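Tyrosyl-tRNA synthetase (Aeropyrum pernix, PDB 2CYA) probably catalyses the two-step, ATP-dependent attachment of tyrosine to its cognate tRNA, by way of a tyrosyl-adenylate intermediate. Local coordinates at residues W52-Y57 / R281-A286; F69-A74 / E110-V115; A74-Y79 / G86-I91; E103-P108 / R339-A344. All coordinates share one frame; numbering follows the deposited sequence.

Interaction 1. Residues W52-Y57 / R281-A286; sequences WLVWMY and RYILFA. With SO4 (sulfate ion), chain C.
Val54 pushes its CG2 methyl into the hollow between Tyr282 and Ile283. CG2 lies 3.8 Å from Tyr282 CB and 4.1 Å from Ile283 CG1. With CG1 anti to the backbone N (chi1 178°), CG2 is the branch left to face the other helix. The side chains of Val54 and Ile283 cross at about a right angle. Leu53 adds a looser touch, CD1 to Ile283 CG2 at 4.3 Å. One turn on, the CB of Ala286 is a small bump against the Tyr57 ring, 3.8 Å from CD2, in an oblique approach. The helix 51-64 follows strand 37-42 of the class I catalytic domain, and helix 275-284 packs on it from far along the chain. A water joins Tyr57 OH to Ile283 O at 2.7 Å from each, and donates to the carbonyl. Away from this packing, Trp52, inferred to bind ATP, donates from NE1 to sulfate O4 at 2.9 Å, a bent bond of 130°. His49 NE2 and, from the KMSKS motif, Lys241 NZ also bond to this ion, probably from the crystallisation liquor.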
loop_
_atom_site.group_PDB
_atom_site.type_symbol
_atom_site.label_atom_id
_atom_site.label_comp_id
_atom_site.label_asym_id
_atom_site.label_seq_id
_atom_site.Cartn_x
_atom_site.Cartn_y
_atom_site.Cartn_z
ATOM N N TRP A 52 -3.223 -22.650 18.035
ATOM C CA TRP A 52 -2.891 -21.300 18.467
ATOM C C TRP A 52 -2.380 -21.281 19.899
ATOM O O TRP A 52 -1.690 -20.334 20.297
ATOM C CB TRP A 52 -4.117 -20.386 18.348
ATOM C CG TRP A 52 -4.557 -20.139 16.926
ATOM C CD1 TRP A 52 -4.024 -20.699 15.784
ATOM C CD2 TRP A 52 -5.649 -19.317 16.495
ATOM N NE1 TRP A 52 -4.729 -20.280 14.676
ATOM C CE2 TRP A 52 -5.732 -19.434 15.083
ATOM C CE3 TRP A 52 -6.567 -18.495 17.160
ATOM C CZ2 TRP A 52 -6.705 -18.757 14.330
ATOM C CZ3 TRP A 52 -7.535 -17.819 16.408
ATOM C CH2 TRP A 52 -7.593 -17.958 15.007
ATOM N N LEU A 53 -2.710 -22.320 20.671
ATOM C CA LEU A 53 -2.272 -22.374 22.068
ATOM C C LEU A 53 -0.740 -22.361 22.128
ATOM O O LEU A 53 -0.149 -21.780 23.043
ATOM C CB LEU A 53 -2.838 -23.623 22.772
ATOM C CG LEU A 53 -4.344 -23.670 23.121
ATOM C CD1 LEU A 53 -4.696 -25.023 23.731
ATOM C CD2 LEU A 53 -4.698 -22.545 24.114
ATOM N N VAL A 54 -0.096 -22.977 21.140
ATOM C CA VAL A 54 1.363 -23.006 21.095
ATOM C C VAL A 54 1.942 -21.593 21.117
ATOM O O VAL A 54 2.867 -21.313 21.889
ATOM C CB VAL A 54 1.903 -23.718 19.825
ATOM C CG1 VAL A 54 3.428 -23.669 19.829
ATOM C CG2 VAL A 54 1.417 -25.162 19.770
ATOM N N TRP A 55 1.430 -20.684 20.284
ATOM C CA TRP A 55 1.999 -19.343 20.341
ATOM C C TRP A 55 1.492 -18.560 21.562
ATOM O O TRP A 55 2.176 -17.668 22.058
ATOM C CB TRP A 55 1.773 -18.570 19.032
ATOM C CG TRP A 55 0.358 -18.295 18.607
ATOM C CD1 TRP A 55 -0.328 -18.904 17.590
ATOM C CD2 TRP A 55 -0.496 -17.254 19.103
ATOM N NE1 TRP A 55 -1.556 -18.295 17.414
ATOM C CE2 TRP A 55 -1.683 -17.279 18.330
ATOM C CE3 TRP A 55 -0.368 -16.294 20.123
ATOM C CZ2 TRP A 55 -2.737 -16.384 18.542
ATOM C CZ3 TRP A 55 -1.411 -15.402 20.335
ATOM C CH2 TRP A 55 -2.589 -15.455 19.540
ATOM N N MET A 56 0.315 -18.918 22.084
ATOM C CA MET A 56 -0.184 -18.223 23.268
ATOM C C MET A 56 0.735 -18.549 24.462
ATOM O O MET A 56 1.069 -17.679 25.252
ATOM C CB MET A 56 -1.630 -18.630 23.565
ATOM C CG MET A 56 -2.642 -18.117 22.537
ATOM S SD MET A 56 -4.306 -18.776 22.826
ATOM C CE MET A 56 -5.271 -17.956 21.491
ATOM N N TYR A 57 1.158 -19.802 24.572
ATOM C CA TYR A 57 2.049 -20.205 25.662
ATOM C C TYR A 57 3.395 -19.500 25.513
ATOM O O TYR A 57 4.049 -19.164 26.508
ATOM C CB TYR A 57 2.263 -21.728 25.655
ATOM C CG TYR A 57 1.014 -22.533 25.977
ATOM C CD1 TYR A 57 0.050 -22.047 26.878
ATOM C CD2 TYR A 57 0.821 -23.800 25.432
ATOM C CE1 TYR A 57 -1.057 -22.800 27.221
ATOM C CE2 TYR A 57 -0.288 -24.571 25.776
ATOM C CZ TYR A 57 -1.225 -24.067 26.674
ATOM O OH TYR A 57 -2.313 -24.845 27.027
ATOM N N ARG A 281 3.636 -33.051 22.601
ATOM C CA ARG A 281 4.840 -32.274 22.818
ATOM C C ARG A 281 4.645 -30.756 22.975
ATOM O O ARG A 281 5.143 -30.152 23.928
ATOM C CB ARG A 281 5.829 -32.516 21.677
ATOM C CG ARG A 281 7.135 -31.752 21.878
ATOM C CD ARG A 281 8.073 -31.857 20.686
ATOM N NE ARG A 281 9.271 -31.052 20.892
ATOM C CZ ARG A 281 10.228 -30.880 19.986
ATOM N NH1 ARG A 281 10.131 -31.460 18.796
ATOM N NH2 ARG A 281 11.277 -30.114 20.266
ATOM N N TYR A 282 3.925 -30.148 22.043
ATOM C CA TYR A 282 3.758 -28.701 22.048
ATOM C C TYR A 282 2.657 -28.106 22.909
ATOM O O TYR A 282 2.725 -26.937 23.276
ATOM C CB TYR A 282 3.604 -28.212 20.611
ATOM C CG TYR A 282 4.814 -28.528 19.755
ATOM C CD1 TYR A 282 6.101 -28.265 20.224
ATOM C CD2 TYR A 282 4.677 -29.101 18.485
ATOM C CE1 TYR A 282 7.223 -28.563 19.457
ATOM C CE2 TYR A 282 5.795 -29.407 17.716
ATOM C CZ TYR A 282 7.066 -29.127 18.212
ATOM O OH TYR A 282 8.190 -29.351 17.446
ATOM N N ILE A 283 1.648 -28.902 23.228
ATOM C CA ILE A 283 0.557 -28.428 24.036
ATOM C C ILE A 283 0.477 -29.088 25.424
ATOM O O ILE A 283 0.495 -28.396 26.441
ATOM C CB ILE A 283 -0.769 -28.621 23.291
ATOM C CG1 ILE A 283 -0.767 -27.786 22.009
ATOM C CG2 ILE A 283 -1.921 -28.221 24.182
ATOM C CD1 ILE A 283 -1.998 -27.972 21.163
ATOM N N LEU A 284 0.414 -30.417 25.484
ATOM C CA LEU A 284 0.289 -31.072 26.788
ATOM C C LEU A 284 1.533 -30.925 27.656
ATOM O O LEU A 284 1.428 -30.499 28.802
ATOM C CB LEU A 284 -0.099 -32.546 26.624
ATOM C CG LEU A 284 -1.409 -32.845 25.868
ATOM C CD1 LEU A 284 -1.600 -34.363 25.793
ATOM C CD2 LEU A 284 -2.623 -32.189 26.562
ATOM N N PHE A 285 2.710 -31.239 27.125
ATOM C CA PHE A 285 3.929 -31.098 27.925
ATOM C C PHE A 285 4.469 -29.661 27.990
ATOM O O PHE A 285 5.529 -29.404 28.567
ATOM C CB PHE A 285 5.021 -32.039 27.416
ATOM C CG PHE A 285 4.863 -33.457 27.901
ATOM C CD1 PHE A 285 4.182 -34.401 27.137
ATOM C CD2 PHE A 285 5.369 -33.837 29.135
ATOM C CE1 PHE A 285 4.013 -35.705 27.601
ATOM C CE2 PHE A 285 5.202 -35.130 29.606
ATOM C CZ PHE A 285 4.524 -36.065 28.837
ATOM N N ALA A 286 3.744 -28.724 27.386
ATOM C CA ALA A 286 4.152 -27.329 27.427
ATOM C C ALA A 286 4.017 -26.904 28.891
ATOM O O ALA A 286 4.747 -26.040 29.373
ATOM C CB ALA A 286 3.232 -26.486 26.545
HETATM S S SO4 C . -5.063 -20.693 10.915
HETATM O O1 SO4 C . -3.891 -21.654 11.123
HETATM O O2 SO4 C . -4.505 -19.274 11.014
HETATM O O3 SO4 C . -5.519 -20.867 9.582
HETATM O O4 SO4 C . -5.875 -20.851 12.068
HETATM O O HOH W 1 -1.244 -27.118 28.128
#

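Interaction 2. Residues F69-A74 / E110-V115; sequences FSVLEA and ERVRFV
Ser70 OG is gripped side-on by the Arg113 guanidinium, which brings two nitrogens to the one oxygen. NE and NH2 each lie 3.0 Å from Ser70 OG, in bonds bent to 142°, with OG near the guanidinium plane. The Arg113 chain bends at chi3 (56°), which places NE beside the serine oxygen. Val115 CG2 lies over the centre of one guanidinium face. An alanine in place of Ser70 would probably leave the guanidinium without this acceptor and freer to turn. These strands are parallel neighbours in the Rossmann-fold sheet of the class I synthetases, with 113-116 at its edge within the chain. Val71 N donates to Arg113 O, and Val115 N to Val71 O, both at 2.9 Å. On the sheet face opposite Ser70 and Arg113, Val71 and Phe114 lie side by side, Val71 CB 3.8 Å from Phe114 CD2. Val71 CG2 also meets Val112 CG1 at 3.6 Å. Glu73 crosses Phe114 obliquely, with OE2 3.6 Å from CD2 and the carboxylate and ring planes 49° apart. OE2 also forms a salt bridge with Arg99 of helix 88-104.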
loop_
_atom_site.group_PDB
_atom_site.type_symbol
_atom_site.label_atom_id
_atom_site.label_comp_id
_atom_site.label_asym_id
_atom_site.label_seq_id
_atom_site.Cartn_x
_atom_site.Cartn_y
_atom_site.Cartn_z
ATOM N N PHE A 69 5.456 -6.937 25.837
ATOM C CA PHE A 69 4.727 -7.573 24.756
ATOM C C PHE A 69 3.402 -6.991 24.315
ATOM O O PHE A 69 2.605 -6.510 25.125
ATOM C CB PHE A 69 4.502 -9.047 25.138
ATOM C CG PHE A 69 4.505 -9.985 23.977
ATOM C CD1 PHE A 69 5.702 -10.398 23.409
ATOM C CD2 PHE A 69 3.302 -10.401 23.397
ATOM C CE1 PHE A 69 5.704 -11.208 22.258
ATOM C CE2 PHE A 69 3.297 -11.207 22.254
ATOM C CZ PHE A 69 4.497 -11.604 21.684
ATOM N N SER A 70 3.171 -7.100 23.008
ATOM C CA SER A 70 1.941 -6.654 22.369
ATOM C C SER A 70 1.426 -7.763 21.463
ATOM O O SER A 70 2.198 -8.572 20.910
ATOM C CB SER A 70 2.173 -5.415 21.490
ATOM O OG SER A 70 2.682 -4.327 22.223
ATOM N N VAL A 71 0.115 -7.815 21.325
ATOM C CA VAL A 71 -0.482 -8.782 20.426
ATOM C C VAL A 71 -1.181 -7.892 19.394
ATOM O O VAL A 71 -1.987 -7.026 19.750
ATOM C CB VAL A 71 -1.531 -9.707 21.119
ATOM C CG1 VAL A 71 -2.282 -10.514 20.051
ATOM C CG2 VAL A 71 -0.832 -10.702 22.095
ATOM N N LEU A 72 -0.842 -8.061 18.125
ATOM C CA LEU A 72 -1.499 -7.254 17.096
ATOM C C LEU A 72 -2.647 -8.046 16.486
ATOM O O LEU A 72 -2.425 -9.073 15.852
ATOM C CB LEU A 72 -0.525 -6.855 15.972
ATOM C CG LEU A 72 -1.243 -6.091 14.839
ATOM C CD1 LEU A 72 -1.632 -4.703 15.370
ATOM C CD2 LEU A 72 -0.346 -5.959 13.563
ATOM N N GLU A 73 -3.871 -7.581 16.686
ATOM C CA GLU A 73 -5.020 -8.257 16.092
ATOM C C GLU A 73 -4.980 -7.732 14.667
ATOM O O GLU A 73 -5.463 -6.641 14.395
ATOM C CB GLU A 73 -6.297 -7.848 16.841
ATOM C CG GLU A 73 -6.184 -8.271 18.309
ATOM C CD GLU A 73 -7.252 -7.720 19.218
ATOM O OE1 GLU A 73 -7.866 -6.682 18.875
ATOM O OE2 GLU A 73 -7.459 -8.322 20.304
ATOM N N ALA A 74 -4.367 -8.513 13.776
ATOM C CA ALA A 74 -4.165 -8.133 12.375
ATOM C C ALA A 74 -5.432 -8.225 11.544
ATOM O O ALA A 74 -5.511 -9.019 10.599
ATOM C CB ALA A 74 -3.081 -9.002 11.769
ATOM N N GLU A 110 -3.034 -9.203 31.503
ATOM C CA GLU A 110 -2.979 -7.874 32.099
ATOM C C GLU A 110 -1.677 -7.173 31.724
ATOM O O GLU A 110 -1.614 -5.943 31.667
ATOM C CB GLU A 110 -3.098 -7.957 33.627
ATOM C CG GLU A 110 -1.926 -8.627 34.339
ATOM C CD GLU A 110 -1.976 -10.150 34.301
ATOM O OE1 GLU A 110 -2.952 -10.715 33.752
ATOM O OE2 GLU A 110 -1.033 -10.783 34.833
ATOM N N ARG A 111 -0.642 -7.966 31.469
ATOM C CA ARG A 111 0.671 -7.448 31.111
ATOM C C ARG A 111 0.871 -7.378 29.593
ATOM O O ARG A 111 1.937 -6.992 29.129
ATOM C CB ARG A 111 1.760 -8.328 31.744
ATOM C CG ARG A 111 1.758 -8.297 33.288
ATOM C CD ARG A 111 2.717 -9.327 33.918
ATOM N NE ARG A 111 4.125 -8.999 33.714
ATOM C CZ ARG A 111 5.141 -9.812 34.005
ATOM N NH1 ARG A 111 4.912 -11.016 34.518
ATOM N NH2 ARG A 111 6.394 -9.422 33.788
ATOM N N VAL A 112 -0.157 -7.741 28.827
ATOM C CA VAL A 112 -0.072 -7.710 27.365
ATOM C C VAL A 112 -0.890 -6.556 26.788
ATOM O O VAL A 112 -2.005 -6.311 27.221
ATOM C CB VAL A 112 -0.610 -9.019 26.733
ATOM C CG1 VAL A 112 -0.486 -8.958 25.205
ATOM C CG2 VAL A 112 0.142 -10.218 27.281
ATOM N N ARG A 113 -0.328 -5.845 25.813
ATOM C CA ARG A 113 -1.048 -4.759 25.171
ATOM C C ARG A 113 -1.680 -5.268 23.864
ATOM O O ARG A 113 -0.983 -5.607 22.905
ATOM C CB ARG A 113 -0.103 -3.591 24.887
ATOM C CG ARG A 113 -0.800 -2.370 24.300
ATOM C CD ARG A 113 0.200 -1.278 23.883
ATOM N NE ARG A 113 1.210 -1.756 22.929
ATOM C CZ ARG A 113 1.525 -1.132 21.794
ATOM N NH1 ARG A 113 0.906 -0.002 21.454
ATOM N NH2 ARG A 113 2.479 -1.619 21.006
ATOM N N PHE A 114 -3.005 -5.356 23.841
ATOM C CA PHE A 114 -3.714 -5.802 22.651
ATOM C C PHE A 114 -3.957 -4.585 21.774
ATOM O O PHE A 114 -4.436 -3.557 22.251
ATOM C CB PHE A 114 -5.039 -6.477 23.022
ATOM C CG PHE A 114 -4.865 -7.856 23.595
ATOM C CD1 PHE A 114 -4.638 -8.036 24.956
ATOM C CD2 PHE A 114 -4.898 -8.972 22.766
ATOM C CE1 PHE A 114 -4.447 -9.315 25.488
ATOM C CE2 PHE A 114 -4.708 -10.261 23.282
ATOM C CZ PHE A 114 -4.484 -10.428 24.645
ATOM N N VAL A 115 -3.601 -4.711 20.497
ATOM C CA VAL A 115 -3.714 -3.629 19.525
ATOM C C VAL A 115 -4.459 -4.099 18.291
ATOM O O VAL A 115 -4.103 -5.126 17.698
ATOM C CB VAL A 115 -2.305 -3.171 19.056
ATOM C CG1 VAL A 115 -2.384 -1.878 18.262
ATOM C CG2 VAL A 115 -1.397 -3.021 20.233
HETATM O O HOH W 2 4.519 -7.385 28.463
#

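Interaction 3. Residues A74-Y79 / G86-I91; sequences ATWHAY and GDMDLI
Two helix starts of the class I catalytic domain meet here, that of helix 75-80, just after strand 68-73, and that of helix 88-104. Met88 and Tyr79 form a Met-aromatic contact. The sulfur SD sits 5.0 Å from the ring centroid, 54° off the ring normal, so its approach is oblique. The Met88 chain bends at chi2 (-56°) and again at chi3 (-74°). The second bend places CE 3.7 Å from Thr75 OG1, and CE also lies 4.0 Å from Trp76 CD1. Gly86 O meets the Tyr79 ring at its edge, 3.3 Å from CD1. Gly86 has a positive phi, and a side chain here would press on the same ring. An alanine in place of Tyr79 would probably open a gap beside Gly86 and deprive the Met88 sulfur of its aromatic neighbour. Ile91 packs against helix 75-80, with CD1 3.8 Å from Ala78 CB and CG2 3.8 Å from Thr75 CG2. Asp87 caps helix 88-104 through weak bonds from OD1 to the N of Asp89 and Leu90. Thr75 OG1 is hydrogen-bonded to Asp116 OD1, and Trp76 NE1 to Glu118 OE1. Beyond, Trp76 packs on helix 161-175 and on Ile131 of the second subunit.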
loop_
_atom_site.group_PDB
_atom_site.type_symbol
_atom_site.label_atom_id
_atom_site.label_comp_id
_atom_site.label_asym_id
_atom_site.label_seq_id
_atom_site.Cartn_x
_atom_site.Cartn_y
_atom_site.Cartn_z
ATOM N N ALA A 74 -4.367 -8.513 13.776
ATOM C CA ALA A 74 -4.165 -8.133 12.375
ATOM C C ALA A 74 -5.432 -8.225 11.544
ATOM O O ALA A 74 -5.511 -9.019 10.599
ATOM C CB ALA A 74 -3.081 -9.002 11.769
ATOM N N THR A 75 -6.409 -7.395 11.894
ATOM C CA THR A 75 -7.698 -7.413 11.229
ATOM C C THR A 75 -7.654 -7.046 9.756
ATOM O O THR A 75 -8.347 -7.669 8.953
ATOM C CB THR A 75 -8.704 -6.490 11.945
ATOM O OG1 THR A 75 -8.249 -5.136 11.874
ATOM C CG2 THR A 75 -8.857 -6.910 13.426
ATOM N N TRP A 76 -6.841 -6.054 9.395
ATOM C CA TRP A 76 -6.747 -5.657 7.996
ATOM C C TRP A 76 -6.092 -6.769 7.172
ATOM O O TRP A 76 -6.446 -7.001 6.016
ATOM C CB TRP A 76 -5.979 -4.327 7.869
ATOM C CG TRP A 76 -6.842 -3.145 8.229
ATOM C CD1 TRP A 76 -7.726 -3.059 9.268
ATOM C CD2 TRP A 76 -6.909 -1.886 7.542
ATOM N NE1 TRP A 76 -8.339 -1.825 9.273
ATOM C CE2 TRP A 76 -7.858 -1.089 8.221
ATOM C CE3 TRP A 76 -6.261 -1.356 6.418
ATOM C CZ2 TRP A 76 -8.177 0.208 7.810
ATOM C CZ3 TRP A 76 -6.577 -0.058 6.009
ATOM C CH2 TRP A 76 -7.524 0.704 6.705
ATOM N N HIS A 77 -5.155 -7.478 7.779
ATOM C CA HIS A 77 -4.488 -8.568 7.090
ATOM C C HIS A 77 -5.508 -9.675 6.823
ATOM O O HIS A 77 -5.506 -10.272 5.754
ATOM C CB HIS A 77 -3.346 -9.118 7.951
ATOM C CG HIS A 77 -2.308 -8.098 8.292
ATOM N ND1 HIS A 77 -1.091 -8.031 7.648
ATOM C CD2 HIS A 77 -2.309 -7.096 9.206
ATOM C CE1 HIS A 77 -0.384 -7.037 8.152
ATOM N NE2 HIS A 77 -1.096 -6.453 9.100
ATOM N N ALA A 78 -6.368 -9.953 7.805
ATOM C CA ALA A 78 -7.384 -11.005 7.666
ATOM C C ALA A 78 -8.330 -10.601 6.539
ATOM O O ALA A 78 -8.768 -11.434 5.728
ATOM C CB ALA A 78 -8.168 -11.167 8.975
ATOM N N TYR A 79 -8.649 -9.316 6.495
ATOM C CA TYR A 79 -9.527 -8.829 5.439
ATOM C C TYR A 79 -8.846 -9.083 4.097
ATOM O O TYR A 79 -9.457 -9.592 3.171
ATOM C CB TYR A 79 -9.788 -7.338 5.591
ATOM C CG TYR A 79 -10.673 -6.770 4.496
ATOM C CD1 TYR A 79 -12.054 -6.966 4.509
ATOM C CD2 TYR A 79 -10.129 -6.023 3.459
ATOM C CE1 TYR A 79 -12.867 -6.423 3.514
ATOM C CE2 TYR A 79 -10.935 -5.474 2.462
ATOM C CZ TYR A 79 -12.298 -5.674 2.496
ATOM O OH TYR A 79 -13.091 -5.091 1.527
ATOM N N GLY A 86 -14.444 -11.341 4.748
ATOM C CA GLY A 86 -14.098 -9.933 4.835
ATOM C C GLY A 86 -15.022 -9.148 5.746
ATOM O O GLY A 86 -15.001 -7.917 5.752
ATOM N N ASP A 87 -15.829 -9.859 6.524
ATOM C CA ASP A 87 -16.760 -9.224 7.452
ATOM C C ASP A 87 -15.954 -8.759 8.665
ATOM O O ASP A 87 -15.646 -9.546 9.556
ATOM C CB ASP A 87 -17.824 -10.245 7.884
ATOM C CG ASP A 87 -18.963 -9.619 8.668
ATOM O OD1 ASP A 87 -18.711 -8.756 9.548
ATOM O OD2 ASP A 87 -20.125 -10.021 8.408
ATOM N N MET A 88 -15.628 -7.473 8.699
ATOM C CA MET A 88 -14.840 -6.912 9.785
ATOM C C MET A 88 -15.409 -7.113 11.190
ATOM O O MET A 88 -14.643 -7.182 12.160
ATOM C CB MET A 88 -14.578 -5.422 9.523
ATOM C CG MET A 88 -13.664 -5.153 8.316
ATOM S SD MET A 88 -12.040 -6.001 8.432
ATOM C CE MET A 88 -11.254 -4.982 9.669
ATOM N N ASP A 89 -16.735 -7.194 11.310
ATOM C CA ASP A 89 -17.370 -7.398 12.615
ATOM C C ASP A 89 -17.067 -8.797 13.153
ATOM O O ASP A 89 -16.858 -8.992 14.352
ATOM C CB ASP A 89 -18.888 -7.251 12.516
ATOM C CG ASP A 89 -19.317 -5.870 12.078
ATOM O OD1 ASP A 89 -18.983 -4.893 12.780
ATOM O OD2 ASP A 89 -19.992 -5.769 11.027
ATOM N N LEU A 90 -17.088 -9.771 12.256
ATOM C CA LEU A 90 -16.826 -11.154 12.605
ATOM C C LEU A 90 -15.341 -11.340 12.918
ATOM O O LEU A 90 -14.961 -12.139 13.778
ATOM C CB LEU A 90 -17.241 -12.051 11.441
ATOM C CG LEU A 90 -18.613 -12.728 11.500
ATOM C CD1 LEU A 90 -19.668 -11.843 12.157
ATOM C CD2 LEU A 90 -19.003 -13.104 10.087
ATOM N N ILE A 91 -14.501 -10.590 12.217
ATOM C CA ILE A 91 -13.068 -10.679 12.446
ATOM C C ILE A 91 -12.756 -10.117 13.832
ATOM O O ILE A 91 -11.950 -10.685 14.567
ATOM C CB ILE A 91 -12.287 -9.903 11.380
ATOM C CG1 ILE A 91 -12.446 -10.603 10.033
ATOM C CG2 ILE A 91 -10.808 -9.775 11.788
ATOM C CD1 ILE A 91 -11.734 -9.894 8.882
#

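Interaction 4. Residues E103-P108 / R339-A344; sequences EAAGVP and RPIRGA
Ala104 CB and Ala344 CB meet at 3.7 Å, where the C-terminal end of helix 88-104 comes up against helix 323-346. The end of the first helix is a Schellman motif. Gly106 has positive phi (105°), and its N is bonded back to Glu103 O at 2.9 Å. Ala104 points toward the other helix, and its methyl also rests on the backbone of Ile341, 4.0 Å from CA. The small side chain of Ala104 lets the backbones come close: its CA is 5.2 Å from Ile341 CA. Ile341 CG1 stands anti to the carbonyl carbon (chi1 -62°), and CD1 extends from it toward Ala105. No hydrogen bond crosses between the two segments. In the next shell, Leu53 of helix 51-64 packs on both Ala105 and Ile341, and Val101 also touches Ile341. Gly106 O accepts from Lys60 NZ, a tie from the chain just past the helix to helix 51-64. Arg339 and Arg342 each form a salt bridge with Asp254, which links helix 323-346 to the start of helix 254-262. Within the contact itself, the Ile341 branch ends with CD1 4.1 Å from Ala105 CB.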
loop_
_atom_site.group_PDB
_atom_site.type_symbol
_atom_site.label_atom_id
_atom_site.label_comp_id
_atom_site.label_asym_id
_atom_site.label_seq_id
_atom_site.Cartn_x
_atom_site.Cartn_y
_atom_site.Cartn_z
ATOM N N GLU A 103 -6.476 -15.620 28.218
ATOM C CA GLU A 103 -6.599 -15.438 29.653
ATOM C C GLU A 103 -6.906 -16.775 30.318
ATOM O O GLU A 103 -6.203 -17.206 31.237
ATOM C CB GLU A 103 -7.721 -14.434 29.947
ATOM C CG GLU A 103 -8.203 -14.420 31.398
ATOM C CD GLU A 103 -9.169 -13.268 31.686
ATOM O OE1 GLU A 103 -8.737 -12.274 32.290
ATOM O OE2 GLU A 103 -10.353 -13.350 31.299
ATOM N N ALA A 104 -7.957 -17.432 29.830
ATOM C CA ALA A 104 -8.369 -18.723 30.361
ATOM C C ALA A 104 -7.278 -19.772 30.182
ATOM O O ALA A 104 -7.265 -20.774 30.889
ATOM C CB ALA A 104 -9.640 -19.179 29.669
ATOM N N ALA A 105 -6.364 -19.555 29.241
ATOM C CA ALA A 105 -5.297 -20.532 29.021
ATOM C C ALA A 105 -4.143 -20.283 29.986
ATOM O O ALA A 105 -3.201 -21.064 30.058
ATOM C CB ALA A 105 -4.793 -20.474 27.571
ATOM N N GLY A 106 -4.211 -19.189 30.729
ATOM C CA GLY A 106 -3.151 -18.930 31.683
ATOM C C GLY A 106 -2.184 -17.847 31.278
ATOM O O GLY A 106 -1.215 -17.596 31.997
ATOM N N VAL A 107 -2.412 -17.202 30.137
ATOM C CA VAL A 107 -1.512 -16.127 29.730
ATOM C C VAL A 107 -1.835 -14.903 30.603
ATOM O O VAL A 107 -3.001 -14.606 30.858
ATOM C CB VAL A 107 -1.712 -15.737 28.237
ATOM C CG1 VAL A 107 -0.745 -14.626 27.856
ATOM C CG2 VAL A 107 -1.507 -16.944 27.339
ATOM N N PRO A 108 -0.807 -14.194 31.094
ATOM C CA PRO A 108 -1.045 -13.007 31.929
ATOM C C PRO A 108 -1.433 -11.822 31.035
ATOM O O PRO A 108 -0.614 -10.932 30.802
ATOM C CB PRO A 108 0.305 -12.793 32.614
ATOM C CG PRO A 108 1.285 -13.289 31.590
ATOM C CD PRO A 108 0.630 -14.535 31.042
ATOM N N ARG A 339 -11.383 -27.940 28.565
ATOM C CA ARG A 339 -12.527 -27.720 29.442
ATOM C C ARG A 339 -12.648 -26.301 29.996
ATOM O O ARG A 339 -13.655 -25.634 29.766
ATOM C CB ARG A 339 -12.513 -28.747 30.583
ATOM C CG ARG A 339 -13.716 -28.682 31.512
ATOM C CD ARG A 339 -13.858 -29.992 32.309
ATOM N NE ARG A 339 -14.279 -31.116 31.461
ATOM C CZ ARG A 339 -13.935 -32.383 31.679
ATOM N NH1 ARG A 339 -13.162 -32.696 32.716
ATOM N NH2 ARG A 339 -14.354 -33.343 30.859
ATOM N N PRO A 340 -11.628 -25.815 30.723
ATOM C CA PRO A 340 -11.739 -24.455 31.255
ATOM C C PRO A 340 -11.773 -23.340 30.200
ATOM O O PRO A 340 -12.425 -22.315 30.408
ATOM C CB PRO A 340 -10.533 -24.346 32.202
ATOM C CG PRO A 340 -9.550 -25.300 31.608
ATOM C CD PRO A 340 -10.413 -26.477 31.222
ATOM N N ILE A 341 -11.069 -23.524 29.083
ATOM C CA ILE A 341 -11.079 -22.519 28.019
ATOM C C ILE A 341 -12.475 -22.457 27.404
ATOM O O ILE A 341 -13.034 -21.371 27.181
ATOM C CB ILE A 341 -10.066 -22.871 26.930
ATOM C CG1 ILE A 341 -8.665 -22.864 27.553
ATOM C CG2 ILE A 341 -10.177 -21.877 25.756
ATOM C CD1 ILE A 341 -7.583 -23.387 26.666
ATOM N N ARG A 342 -13.028 -23.635 27.129
ATOM C CA ARG A 342 -14.360 -23.748 26.567
ATOM C C ARG A 342 -15.370 -23.075 27.498
ATOM O O ARG A 342 -16.277 -22.366 27.048
ATOM C CB ARG A 342 -14.711 -25.224 26.396
ATOM C CG ARG A 342 -16.049 -25.489 25.717
ATOM C CD ARG A 342 -16.201 -26.979 25.475
ATOM N NE ARG A 342 -16.061 -27.704 26.728
ATOM C CZ ARG A 342 -15.594 -28.940 26.850
ATOM N NH1 ARG A 342 -15.200 -29.640 25.784
ATOM N NH2 ARG A 342 -15.506 -29.466 28.055
ATOM N N GLY A 343 -15.200 -23.287 28.801
ATOM C CA GLY A 343 -16.097 -22.689 29.775
ATOM C C GLY A 343 -16.082 -21.168 29.782
ATOM O O GLY A 343 -17.141 -20.532 29.800
ATOM N N ALA A 344 -14.888 -20.580 29.768
ATOM C CA ALA A 344 -14.753 -19.124 29.765
ATOM C C ALA A 344 -15.392 -18.504 28.531
ATOM O O ALA A 344 -15.893 -17.386 28.577
ATOM C CB ALA A 344 -13.279 -18.733 29.831
#

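Overall arrangement
Interaction 2 is a buried contact and the one built on backbone hydrogen bonds, with a polar side-chain grip added. Interactions 1 and 3 are partly buried, and interaction 4 lies at the surface. All three of these join helical segments through side-chain packing, with no direct hydrogen bond across. Interactions 3 and 4 use opposite ends of helix 88-104, with centres about 24 Å apart. Interactions 2 and 3 share Ala74, where the strand gives way to a helix. Interactions 1 and 4 touch: Leu53 CD2 lies 3.9 Å from Ile341 CD1. Interaction 1 reaches the inferred ATP site, while interaction 3 extends to the second subunit.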